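Local coordinates for protein indole-3-acetic acid-amido synthetase GH3.15 (Arabidopsis thaliana, PDB 6E1Q) that conjugates glutamine, and possibly cysteine, to the auxin precursor indole-3-butyric acid at the expense of ATP, and also modifies the herbicide 2,4-DB, at residues Lys106-Gln117 against Thr397-Arg405; Ser141-Arg149 against Ala192-Leu202. All coordinates share one frame; numbering follows the deposited sequence. Where two conformers were deposited one is given.

Contact 1: Lys106-Gln117 against Thr397-Arg405; sequences KLIPLTTEDLEQ and TFSGLYRYR
Ser399 and Thr111 meet where strand 105-111 turns into helix 112-132. The backbone N of Thr111 donates to Ser399 OG at 2.9 Å, nearly straight at 166°, while Thr111 OG1 gives the same Ser399 OG a longer bond (3.1 Å). That hydroxyl donates to Asp114 OD2, 2.9 Å from Ser399 OG, on the anti side of the carboxylate and tilted out of its plane. Three bonds thus grip one buried oxygen. Thr111 OG1 stands between its backbone N and carbonyl carbon (chi1 64°), where it also accepts from Asp114 N as the N-cap of the helix; Asp114 OD1 is paired with Arg118. Replacing Ser399 by an alanine removes the hydroxyl and is likely to leave Thr111 N without its acceptor and Asp114 OD2 without this donor. Nearby, a water bridges Pro109 O and Ser399 O, and Gln117 NE2 approaches Phe398 CD2 and CE2 at 4.1 Å, amide and ring planes 82° apart. At the far end, Lys106, extended beyond CG, donates a hydrogen bond from NZ to Tyr404 OH (3.2 Å), whose stronger polar partner is Glu330, an ATP-binding residue; a second water links NZ to Arg405 O. Between the polar sites Leu401 CD1 meets Ile108 CG2 at 4.4 Å and lies over the centre of the Tyr404 ring. Strand 91-97 flanks strand 105-111, helix 67-78 touches Tyr404, and helix 24-38 packs on Phe398.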
loop_
_atom_site.group_PDB
_atom_site.type_symbol
_atom_site.label_atom_id
_atom_site.label_comp_id
_atom_site.label_asym_id
_atom_site.label_seq_id
_atom_site.Cartn_x
_atom_site.Cartn_y
_atom_site.Cartn_z
ATOM N N LYS A 106 -14.016 -2.813 3.114
ATOM C CA LYS A 106 -14.408 -4.191 3.337
ATOM C C LYS A 106 -14.029 -4.597 4.755
ATOM O O LYS A 106 -13.012 -4.158 5.295
ATOM C CB LYS A 106 -13.724 -5.131 2.338
ATOM C CG LYS A 106 -13.941 -4.845 0.850
ATOM C CD LYS A 106 -13.054 -5.792 0.012
ATOM C CE LYS A 106 -13.298 -5.647 -1.486
ATOM N NZ LYS A 106 -12.650 -6.755 -2.269
ATOM N N LEU A 107 -14.868 -5.428 5.358
ATOM C CA LEU A 107 -14.601 -6.031 6.657
ATOM C C LEU A 107 -14.263 -7.499 6.424
ATOM O O LEU A 107 -15.082 -8.250 5.889
ATOM C CB LEU A 107 -15.802 -5.873 7.598
ATOM C CG LEU A 107 -16.249 -4.442 7.931
ATOM C CD1 LEU A 107 -17.337 -4.467 8.991
ATOM C CD2 LEU A 107 -15.068 -3.575 8.404
ATOM N N ILE A 108 -13.054 -7.896 6.789
ATOM C CA ILE A 108 -12.538 -9.216 6.451
ATOM C C ILE A 108 -12.293 -10.015 7.731
ATOM O O ILE A 108 -11.520 -9.585 8.595
ATOM C CB ILE A 108 -11.254 -9.113 5.614
ATOM C CG1 ILE A 108 -11.541 -8.417 4.271
ATOM C CG2 ILE A 108 -10.668 -10.495 5.373
ATOM C CD1 ILE A 108 -12.514 -9.172 3.387
ATOM N N PRO A 109 -12.910 -11.184 7.892
ATOM C CA PRO A 109 -12.645 -12.010 9.081
ATOM C C PRO A 109 -11.190 -12.443 9.158
ATOM O O PRO A 109 -10.551 -12.703 8.137
ATOM C CB PRO A 109 -13.569 -13.219 8.893
ATOM C CG PRO A 109 -14.631 -12.745 7.938
ATOM C CD PRO A 109 -13.950 -11.760 7.025
ATOM N N LEU A 110 -10.675 -12.519 10.395
ATOM C CA LEU A 110 -9.350 -13.054 10.684
ATOM C C LEU A 110 -9.448 -13.964 11.900
ATOM O O LEU A 110 -9.962 -13.554 12.944
ATOM C CB LEU A 110 -8.341 -11.928 10.944
ATOM C CG LEU A 110 -6.897 -12.344 11.247
ATOM C CD1 LEU A 110 -6.273 -13.038 10.045
ATOM C CD2 LEU A 110 -6.045 -11.144 11.677
ATOM N N THR A 111 -8.980 -15.202 11.763
ATOM C CA THR A 111 -8.843 -16.087 12.911
ATOM C C THR A 111 -7.466 -15.909 13.567
ATOM O O THR A 111 -6.503 -15.428 12.952
ATOM C CB THR A 111 -9.042 -17.552 12.508
ATOM O OG1 THR A 111 -8.007 -17.947 11.600
ATOM C CG2 THR A 111 -10.382 -17.742 11.821
ATOM N N THR A 112 -7.394 -16.300 14.842
ATOM C CA THR A 112 -6.157 -16.174 15.614
ATOM C C THR A 112 -5.036 -17.022 15.013
ATOM O O THR A 112 -3.879 -16.582 14.939
ATOM C CB THR A 112 -6.426 -16.566 17.073
ATOM O OG1 THR A 112 -7.154 -15.518 17.725
ATOM C CG2 THR A 112 -5.124 -16.813 17.834
ATOM N N GLU A 113 -5.370 -18.226 14.556
ATOM C CA GLU A 113 -4.391 -19.099 13.922
ATOM C C GLU A 113 -3.854 -18.475 12.640
ATOM O O GLU A 113 -2.637 -18.461 12.402
ATOM C CB GLU A 113 -5.022 -20.464 13.631
ATOM C CG GLU A 113 -5.394 -21.290 14.877
ATOM C CD GLU A 113 -6.724 -20.883 15.538
ATOM O OE1 GLU A 113 -7.323 -19.846 15.161
ATOM O OE2 GLU A 113 -7.168 -21.618 16.452
ATOM N N ASP A 114 -4.758 -17.980 11.787
ATOM C CA ASP A 114 -4.340 -17.282 10.576
ATOM C C ASP A 114 -3.393 -16.140 10.929
ATOM O O ASP A 114 -2.318 -16.010 10.336
ATOM C CB ASP A 114 -5.581 -16.795 9.811
ATOM C CG ASP A 114 -5.256 -16.214 8.430
ATOM O OD1 ASP A 114 -4.101 -15.812 8.187
ATOM O OD2 ASP A 114 -6.176 -16.133 7.579
ATOM N N LEU A 115 -3.742 -15.346 11.948
ATOM C CA LEU A 115 -2.883 -14.234 12.338
ATOM C C LEU A 115 -1.519 -14.725 12.817
ATOM O O LEU A 115 -0.479 -14.159 12.456
ATOM C CB LEU A 115 -3.550 -13.399 13.426
ATOM C CG LEU A 115 -2.646 -12.292 13.974
ATOM C CD1 LEU A 115 -2.217 -11.332 12.855
ATOM C CD2 LEU A 115 -3.337 -11.529 15.075
ATOM N N GLU A 116 -1.501 -15.756 13.663
ATOM C CA GLU A 116 -0.217 -16.215 14.182
ATOM C C GLU A 116 0.619 -16.850 13.075
ATOM O O GLU A 116 1.838 -16.665 13.028
ATOM C CB GLU A 116 -0.436 -17.173 15.351
ATOM C CG GLU A 116 -0.214 -16.498 16.710
ATOM C CD GLU A 116 -0.994 -17.147 17.839
ATOM O OE1 GLU A 116 -1.450 -18.300 17.665
ATOM O OE2 GLU A 116 -1.150 -16.500 18.900
ATOM N N GLN A 117 -0.026 -17.558 12.143
ATOM C CA GLN A 117 0.695 -18.066 10.976
ATOM C C GLN A 117 1.347 -16.940 10.178
ATOM O O GLN A 117 2.469 -17.096 9.677
ATOM C CB GLN A 117 -0.239 -18.873 10.084
ATOM C CG GLN A 117 0.419 -19.277 8.779
ATOM C CD GLN A 117 -0.248 -20.463 8.132
ATOM O OE1 GLN A 117 0.029 -21.612 8.482
ATOM N NE2 GLN A 117 -1.134 -20.196 7.175
ATOM N N THR A 397 -8.770 -19.528 1.883
ATOM C CA THR A 397 -8.073 -19.330 3.127
ATOM C C THR A 397 -8.532 -20.056 4.351
ATOM O O THR A 397 -9.456 -20.762 4.329
ATOM C CB THR A 397 -8.084 -17.831 3.503
ATOM O OG1 THR A 397 -9.322 -17.491 4.066
ATOM C CG2 THR A 397 -7.929 -16.983 2.331
ATOM N N PHE A 398 -7.799 -19.820 5.409
ATOM C CA PHE A 398 -8.052 -20.366 6.705
ATOM C C PHE A 398 -8.936 -19.490 7.577
ATOM O O PHE A 398 -9.160 -19.822 8.681
ATOM C CB PHE A 398 -6.758 -20.617 7.440
ATOM C CG PHE A 398 -5.950 -21.766 6.919
ATOM C CD1 PHE A 398 -6.276 -23.043 7.228
ATOM C CD2 PHE A 398 -4.858 -21.554 6.140
ATOM C CE1 PHE A 398 -5.542 -24.082 6.782
ATOM C CE2 PHE A 398 -4.123 -22.608 5.670
ATOM C CZ PHE A 398 -4.473 -23.868 5.989
ATOM N N SER A 399 -9.396 -18.360 7.087
ATOM C CA SER A 399 -10.315 -17.476 7.803
ATOM C C SER A 399 -11.637 -17.304 7.053
ATOM O O SER A 399 -12.212 -16.215 7.048
ATOM C CB SER A 399 -9.659 -16.116 8.057
ATOM O OG SER A 399 -8.668 -16.227 9.074
ATOM N N GLY A 400 -12.113 -18.359 6.383
ATOM C CA GLY A 400 -13.471 -18.373 5.871
ATOM C C GLY A 400 -13.699 -17.779 4.496
ATOM O O GLY A 400 -14.847 -17.468 4.164
ATOM N N LEU A 401 -12.664 -17.624 3.673
ATOM C CA LEU A 401 -12.838 -17.254 2.270
ATOM C C LEU A 401 -12.493 -18.438 1.369
ATOM O O LEU A 401 -11.503 -19.147 1.601
ATOM C CB LEU A 401 -11.971 -16.051 1.910
ATOM C CG LEU A 401 -12.253 -14.817 2.777
ATOM C CD1 LEU A 401 -11.313 -13.697 2.403
ATOM C CD2 LEU A 401 -13.709 -14.377 2.628
ATOM N N TYR A 402 -13.308 -18.641 0.332
ATOM C CA TYR A 402 -13.181 -19.782 -0.562
ATOM C C TYR A 402 -13.264 -19.273 -1.990
ATOM O O TYR A 402 -14.279 -18.684 -2.376
ATOM C CB TYR A 402 -14.276 -20.812 -0.268
ATOM C CG TYR A 402 -14.272 -21.225 1.180
ATOM C CD1 TYR A 402 -13.427 -22.237 1.624
ATOM C CD2 TYR A 402 -15.083 -20.583 2.112
ATOM C CE1 TYR A 402 -13.408 -22.617 2.950
ATOM C CE2 TYR A 402 -15.078 -20.958 3.450
ATOM C CZ TYR A 402 -14.231 -21.976 3.857
ATOM O OH TYR A 402 -14.185 -22.367 5.168
ATOM N N ARG A 403 -12.187 -19.466 -2.752
ATOM C CA ARG A 403 -12.102 -19.049 -4.157
ATOM C C ARG A 403 -12.548 -17.603 -4.326
ATOM O O ARG A 403 -13.468 -17.279 -5.081
ATOM C CB ARG A 403 -12.914 -19.969 -5.069
ATOM C CG ARG A 403 -12.703 -21.435 -4.765
ATOM C CD ARG A 403 -13.273 -22.310 -5.854
ATOM N NE ARG A 403 -12.390 -22.373 -7.013
ATOM C CZ ARG A 403 -12.765 -22.811 -8.210
ATOM N NH1 ARG A 403 -14.016 -23.214 -8.410
ATOM N NH2 ARG A 403 -11.891 -22.842 -9.203
ATOM N N TYR A 404 -11.855 -16.733 -3.607
ATOM C CA TYR A 404 -12.268 -15.355 -3.434
ATOM C C TYR A 404 -11.367 -14.466 -4.279
ATOM O O TYR A 404 -10.137 -14.586 -4.234
ATOM C CB TYR A 404 -12.204 -14.985 -1.948
ATOM C CG TYR A 404 -12.339 -13.518 -1.611
ATOM C CD1 TYR A 404 -11.232 -12.663 -1.678
ATOM C CD2 TYR A 404 -13.556 -12.990 -1.169
ATOM C CE1 TYR A 404 -11.339 -11.314 -1.336
ATOM C CE2 TYR A 404 -13.673 -11.636 -0.835
ATOM C CZ TYR A 404 -12.563 -10.808 -0.915
ATOM O OH TYR A 404 -12.654 -9.470 -0.574
ATOM N N ARG A 405 -11.980 -13.586 -5.045
ATOM C CA ARG A 405 -11.250 -12.738 -5.967
ATOM C C ARG A 405 -10.678 -11.545 -5.219
ATOM O O ARG A 405 -11.411 -10.788 -4.577
ATOM C CB ARG A 405 -12.163 -12.294 -7.104
ATOM C CG ARG A 405 -12.395 -13.405 -8.118
ATOM C CD ARG A 405 -13.505 -13.025 -9.082
ATOM N NE ARG A 405 -13.085 -11.926 -9.940
ATOM C CZ ARG A 405 -13.902 -11.268 -10.751
ATOM N NH1 ARG A 405 -15.185 -11.609 -10.815
ATOM N NH2 ARG A 405 -13.435 -10.276 -11.499
HETATM O O HOH W 1 -13.509 -9.103 -4.008
HETATM O O HOH W 2 -11.553 -13.740 5.891
#

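Contact 2: Ser141-Arg149 against Ala192-Leu202; sequences SLIFYFVTR and ADTTQSMYCQL. With CFA ((2,4-dichlorophenoxy)acetic acid), chain C.
The ring of Phe146 lies on helix 194-207 with Ser197 over one face: Ser197 CB is 4.1 Å from the ring centroid and 15° off its normal, a CH-pi contact. The serine hydroxyl, one of two deposited conformers, also hangs over this face, but its position is less certain. At the ring edge, close to its plane, Gln201 NE2 comes within 3.3 Å of Phe146 CD2, and Met198 SD sits 5.5 Å from the centroid as a Met-aromatic contact. Phe146 CG falls between its backbone N and carbonyl carbon (chi1 47°), which turns the ring down onto the helix. The Gln201 amide serves Phe144 as well, NE2 lying at the edge of that ring, 3.8 Å from Phe144 CD1, with the two planes 87° apart; Leu202 CD2 touches Phe144 CE1. The segment leaves strand 140-143, one of the parallel strands in the N-terminal domain of this adenylating (ANL clan) enzyme, and runs antiparallel to the helix. Side chains of 141-149 alternate: Phe144, Phe146 and Thr148 meet the helix, whereas Ile143 and Tyr145 turn away and line the (2,4-dichlorophenoxy)acetic acid pocket. There Ile143 CD1 is 3.4 Å from ligand O1 and Tyr145 CD1 3.5 Å from CL4, the Tyr145 hydroxyl being bonded to Thr161. Tyr145 N reaches Gln201 OE1 only weakly. Farther along, Thr148 CG2 presses tightly on Thr194 CG2, 3.5 Å away.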
loop_
_atom_site.group_PDB
_atom_site.type_symbol
_atom_site.label_atom_id
_atom_site.label_comp_id
_atom_site.label_asym_id
_atom_site.label_seq_id
_atom_site.Cartn_x
_atom_site.Cartn_y
_atom_site.Cartn_z
ATOM N N SER A 141 13.569 -1.011 13.704
ATOM C CA SER A 141 12.756 -0.556 12.582
ATOM C C SER A 141 11.841 0.551 13.084
ATOM O O SER A 141 10.963 0.310 13.917
ATOM C CB SER A 141 11.942 -1.706 11.986
ATOM O OG SER A 141 12.777 -2.653 11.352
ATOM N N LEU A 142 12.054 1.762 12.591
ATOM C CA LEU A 142 11.181 2.887 12.903
ATOM C C LEU A 142 10.029 2.871 11.909
ATOM O O LEU A 142 10.245 3.034 10.704
ATOM C CB LEU A 142 11.955 4.200 12.832
ATOM C CG LEU A 142 11.197 5.507 13.059
ATOM C CD1 LEU A 142 10.587 5.553 14.474
ATOM C CD2 LEU A 142 12.156 6.672 12.840
ATOM N N ILE A 143 8.816 2.646 12.406
ATOM C CA ILE A 143 7.652 2.411 11.563
ATOM C C ILE A 143 6.711 3.585 11.746
ATOM O O ILE A 143 6.238 3.849 12.856
ATOM C CB ILE A 143 6.969 1.073 11.899
ATOM C CG1 ILE A 143 7.826 -0.096 11.398
ATOM C CG2 ILE A 143 5.598 0.988 11.264
ATOM C CD1 ILE A 143 7.469 -1.415 12.032
ATOM N N PHE A 144 6.457 4.301 10.659
ATOM C CA PHE A 144 5.569 5.450 10.680
ATOM C C PHE A 144 4.167 4.935 10.408
ATOM O O PHE A 144 3.807 4.624 9.277
ATOM C CB PHE A 144 6.014 6.495 9.665
ATOM C CG PHE A 144 7.380 7.049 9.952
ATOM C CD1 PHE A 144 7.601 7.809 11.082
ATOM C CD2 PHE A 144 8.439 6.788 9.108
ATOM C CE1 PHE A 144 8.850 8.322 11.361
ATOM C CE2 PHE A 144 9.694 7.295 9.377
ATOM C CZ PHE A 144 9.894 8.071 10.514
ATOM N N TYR A 145 3.375 4.848 11.461
ATOM C CA TYR A 145 2.040 4.293 11.355
ATOM C C TYR A 145 1.295 4.736 12.587
ATOM O O TYR A 145 1.812 4.582 13.696
ATOM C CB TYR A 145 2.058 2.759 11.304
ATOM C CG TYR A 145 0.670 2.190 11.078
ATOM C CD1 TYR A 145 0.152 2.098 9.797
ATOM C CD2 TYR A 145 -0.134 1.781 12.142
ATOM C CE1 TYR A 145 -1.104 1.594 9.569
ATOM C CE2 TYR A 145 -1.418 1.280 11.919
ATOM C CZ TYR A 145 -1.893 1.196 10.624
ATOM O OH TYR A 145 -3.149 0.707 10.337
ATOM N N PHE A 146 0.091 5.261 12.412
ATOM C CA PHE A 146 -0.741 5.428 13.590
ATOM C C PHE A 146 -2.208 5.359 13.188
ATOM O O PHE A 146 -2.563 5.556 12.028
ATOM C CB PHE A 146 -0.404 6.715 14.361
ATOM C CG PHE A 146 -0.273 7.944 13.505
ATOM C CD1 PHE A 146 -1.399 8.609 13.041
ATOM C CD2 PHE A 146 0.981 8.464 13.208
ATOM C CE1 PHE A 146 -1.280 9.761 12.277
ATOM C CE2 PHE A 146 1.105 9.617 12.438
ATOM C CZ PHE A 146 -0.026 10.263 11.973
ATOM N N VAL A 147 -3.047 5.023 14.163
ATOM C CA VAL A 147 -4.475 4.829 13.953
ATOM C C VAL A 147 -5.242 5.887 14.738
ATOM O O VAL A 147 -4.885 6.206 15.878
ATOM C CB VAL A 147 -4.910 3.404 14.352
ATOM C CG1 VAL A 147 -4.403 3.062 15.733
ATOM C CG2 VAL A 147 -6.413 3.293 14.330
ATOM N N THR A 148 -6.291 6.433 14.122
ATOM C CA THR A 148 -7.042 7.545 14.690
ATOM C C THR A 148 -8.397 7.141 15.251
ATOM O O THR A 148 -9.011 7.944 15.965
ATOM C CB THR A 148 -7.244 8.646 13.640
ATOM O OG1 THR A 148 -8.122 8.177 12.607
ATOM C CG2 THR A 148 -5.910 9.028 13.030
ATOM N N ARG A 149 -8.874 5.936 14.944
ATOM C CA ARG A 149 -10.102 5.412 15.521
ATOM C C ARG A 149 -10.214 3.930 15.186
ATOM O O ARG A 149 -9.543 3.414 14.280
ATOM C CB ARG A 149 -11.347 6.168 15.023
ATOM C CG ARG A 149 -11.628 5.946 13.562
ATOM C CD ARG A 149 -12.937 6.578 13.079
ATOM N NE ARG A 149 -13.293 5.938 11.814
ATOM C CZ ARG A 149 -14.155 6.410 10.922
ATOM N NH1 ARG A 149 -14.789 7.560 11.135
ATOM N NH2 ARG A 149 -14.368 5.722 9.802
ATOM N N ALA A 192 -7.157 10.484 18.180
ATOM C CA ALA A 192 -7.874 11.224 17.144
ATOM C C ALA A 192 -7.048 12.385 16.597
ATOM O O ALA A 192 -7.194 12.753 15.423
ATOM C CB ALA A 192 -9.212 11.732 17.686
ATOM N N ASP A 193 -6.180 12.972 17.419
ATOM C CA ASP A 193 -5.368 14.109 16.991
ATOM C C ASP A 193 -4.131 13.596 16.256
ATOM O O ASP A 193 -3.149 13.185 16.879
ATOM C CB ASP A 193 -4.984 14.961 18.193
ATOM C CG ASP A 193 -4.550 16.349 17.796
ATOM O OD1 ASP A 193 -4.114 16.512 16.638
ATOM O OD2 ASP A 193 -4.618 17.268 18.645
ATOM N N THR A 194 -4.170 13.623 14.920
ATOM C CA THR A 194 -3.022 13.156 14.153
ATOM C C THR A 194 -1.829 14.089 14.314
ATOM O O THR A 194 -0.687 13.665 14.120
ATOM C CB THR A 194 -3.373 13.013 12.665
ATOM O OG1 THR A 194 -3.556 14.316 12.100
ATOM C CG2 THR A 194 -4.653 12.230 12.485
ATOM N N THR A 195 -2.065 15.359 14.653
ATOM C CA THR A 195 -0.938 16.252 14.882
ATOM C C THR A 195 -0.135 15.815 16.101
ATOM O O THR A 195 1.100 15.806 16.061
ATOM C CB THR A 195 -1.423 17.693 15.016
ATOM O OG1 THR A 195 -2.027 18.090 13.785
ATOM C CG2 THR A 195 -0.264 18.651 15.322
ATOM N N GLN A 196 -0.815 15.430 17.188
ATOM C CA GLN A 196 -0.100 14.948 18.367
ATOM C C GLN A 196 0.579 13.617 18.096
ATOM O O GLN A 196 1.718 13.387 18.530
ATOM C CB GLN A 196 -1.048 14.800 19.554
ATOM C CG GLN A 196 -1.671 16.096 20.004
ATOM C CD GLN A 196 -2.434 15.933 21.293
ATOM O OE1 GLN A 196 -1.897 15.451 22.299
ATOM N NE2 GLN A 196 -3.699 16.323 21.271
ATOM N N SER A 197 -0.108 12.723 17.385
ATOM C CA SER A 197 0.455 11.397 17.171
ATOM C C SER A 197 1.685 11.464 16.263
ATOM O O SER A 197 2.718 10.851 16.565
ATOM C CB SER A 197 -0.610 10.459 16.595
ATOM O OG SER A 197 -1.034 10.923 15.324
ATOM N N MET A 198 1.601 12.204 15.150
ATOM C CA MET A 198 2.779 12.344 14.288
ATOM C C MET A 198 3.930 13.023 15.039
ATOM O O MET A 198 5.105 12.659 14.869
ATOM C CB MET A 198 2.418 13.139 13.032
ATOM C CG MET A 198 3.626 13.470 12.151
ATOM S SD MET A 198 4.282 11.974 11.343
ATOM C CE MET A 198 3.130 11.844 9.960
ATOM N N TYR A 199 3.605 14.002 15.888
ATOM C CA TYR A 199 4.644 14.711 16.630
ATOM C C TYR A 199 5.379 13.767 17.583
ATOM O O TYR A 199 6.615 13.736 17.618
ATOM C CB TYR A 199 4.029 15.909 17.376
ATOM C CG TYR A 199 5.052 16.797 18.092
ATOM C CD1 TYR A 199 5.538 16.456 19.346
ATOM C CD2 TYR A 199 5.540 17.962 17.494
ATOM C CE1 TYR A 199 6.475 17.263 20.004
ATOM C CE2 TYR A 199 6.476 18.770 18.138
ATOM C CZ TYR A 199 6.939 18.412 19.393
ATOM O OH TYR A 199 7.865 19.199 20.051
ATOM N N CYS A 200 4.636 12.966 18.352
ATOM C CA CYS A 200 5.291 12.109 19.341
ATOM C C CYS A 200 6.101 11.008 18.676
ATOM O O CYS A 200 7.190 10.653 19.144
ATOM C CB CYS A 200 4.255 11.506 20.286
ATOM S SG CYS A 200 3.435 12.766 21.305
ATOM N N GLN A 201 5.565 10.445 17.594
ATOM C CA GLN A 201 6.258 9.386 16.871
ATOM C C GLN A 201 7.566 9.886 16.261
ATOM O O GLN A 201 8.577 9.175 16.272
ATOM C CB GLN A 201 5.292 8.833 15.820
ATOM C CG GLN A 201 5.844 8.440 14.489
ATOM C CD GLN A 201 4.885 7.495 13.769
ATOM O OE1 GLN A 201 4.747 6.333 14.140
ATOM N NE2 GLN A 201 4.178 8.016 12.768
ATOM N N LEU A 202 7.575 11.110 15.732
ATOM C CA LEU A 202 8.815 11.658 15.186
ATOM C C LEU A 202 9.788 12.037 16.307
ATOM O O LEU A 202 11.001 11.827 16.190
ATOM C CB LEU A 202 8.503 12.867 14.292
ATOM C CG LEU A 202 8.122 12.545 12.830
ATOM C CD1 LEU A 202 7.568 13.787 12.114
ATOM C CD2 LEU A 202 9.326 12.012 12.056
HETATM C C1 CFA C . 8.879 -2.600 8.353
HETATM C C2 CFA C . 8.071 -3.701 7.670
HETATM C "C1'" CFA C . 6.156 -2.397 7.099
HETATM C "C2'" CFA C . 5.319 -1.812 6.158
HETATM C "C3'" CFA C . 4.255 -1.053 6.576
HETATM C "C4'" CFA C . 4.028 -0.876 7.917
HETATM C "C5'" CFA C . 4.840 -1.450 8.864
HETATM CL CL3 CFA C . 5.563 -1.999 4.400
HETATM C "C6'" CFA C . 5.903 -2.216 8.449
HETATM O O1 CFA C . 9.330 -2.777 9.514
HETATM O O2 CFA C . 9.065 -1.512 7.761
HETATM O "O1'" CFA C . 7.242 -3.170 6.674
HETATM CL CL4 CFA C . 2.655 0.111 8.418
HETATM O O HOH W 3 -3.314 8.599 15.364
#

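In the fold
Both contacts are largely buried, yet their chemistry differs. Contact 1 joins segments 280 residues apart, bringing the GH3 N-terminal domain against the central domain, and is dominated by hydrogen bonds and bridging waters. Contact 2 lies wholly within the N-terminal domain and is mainly aromatic and apolar, with one weak hydrogen bond across it; it fades into more exposed residues around Ala192. Helix 112-132, which begins in contact 1, leads on along the chain to strand 140-143 of contact 2, but the two contacts do not touch, their nearest atoms being about 9 Å apart. Contact 1 borders ATP-binding residues, whereas contact 2 backs one of the two bound (2,4-dichlorophenoxy)acetic acid molecules.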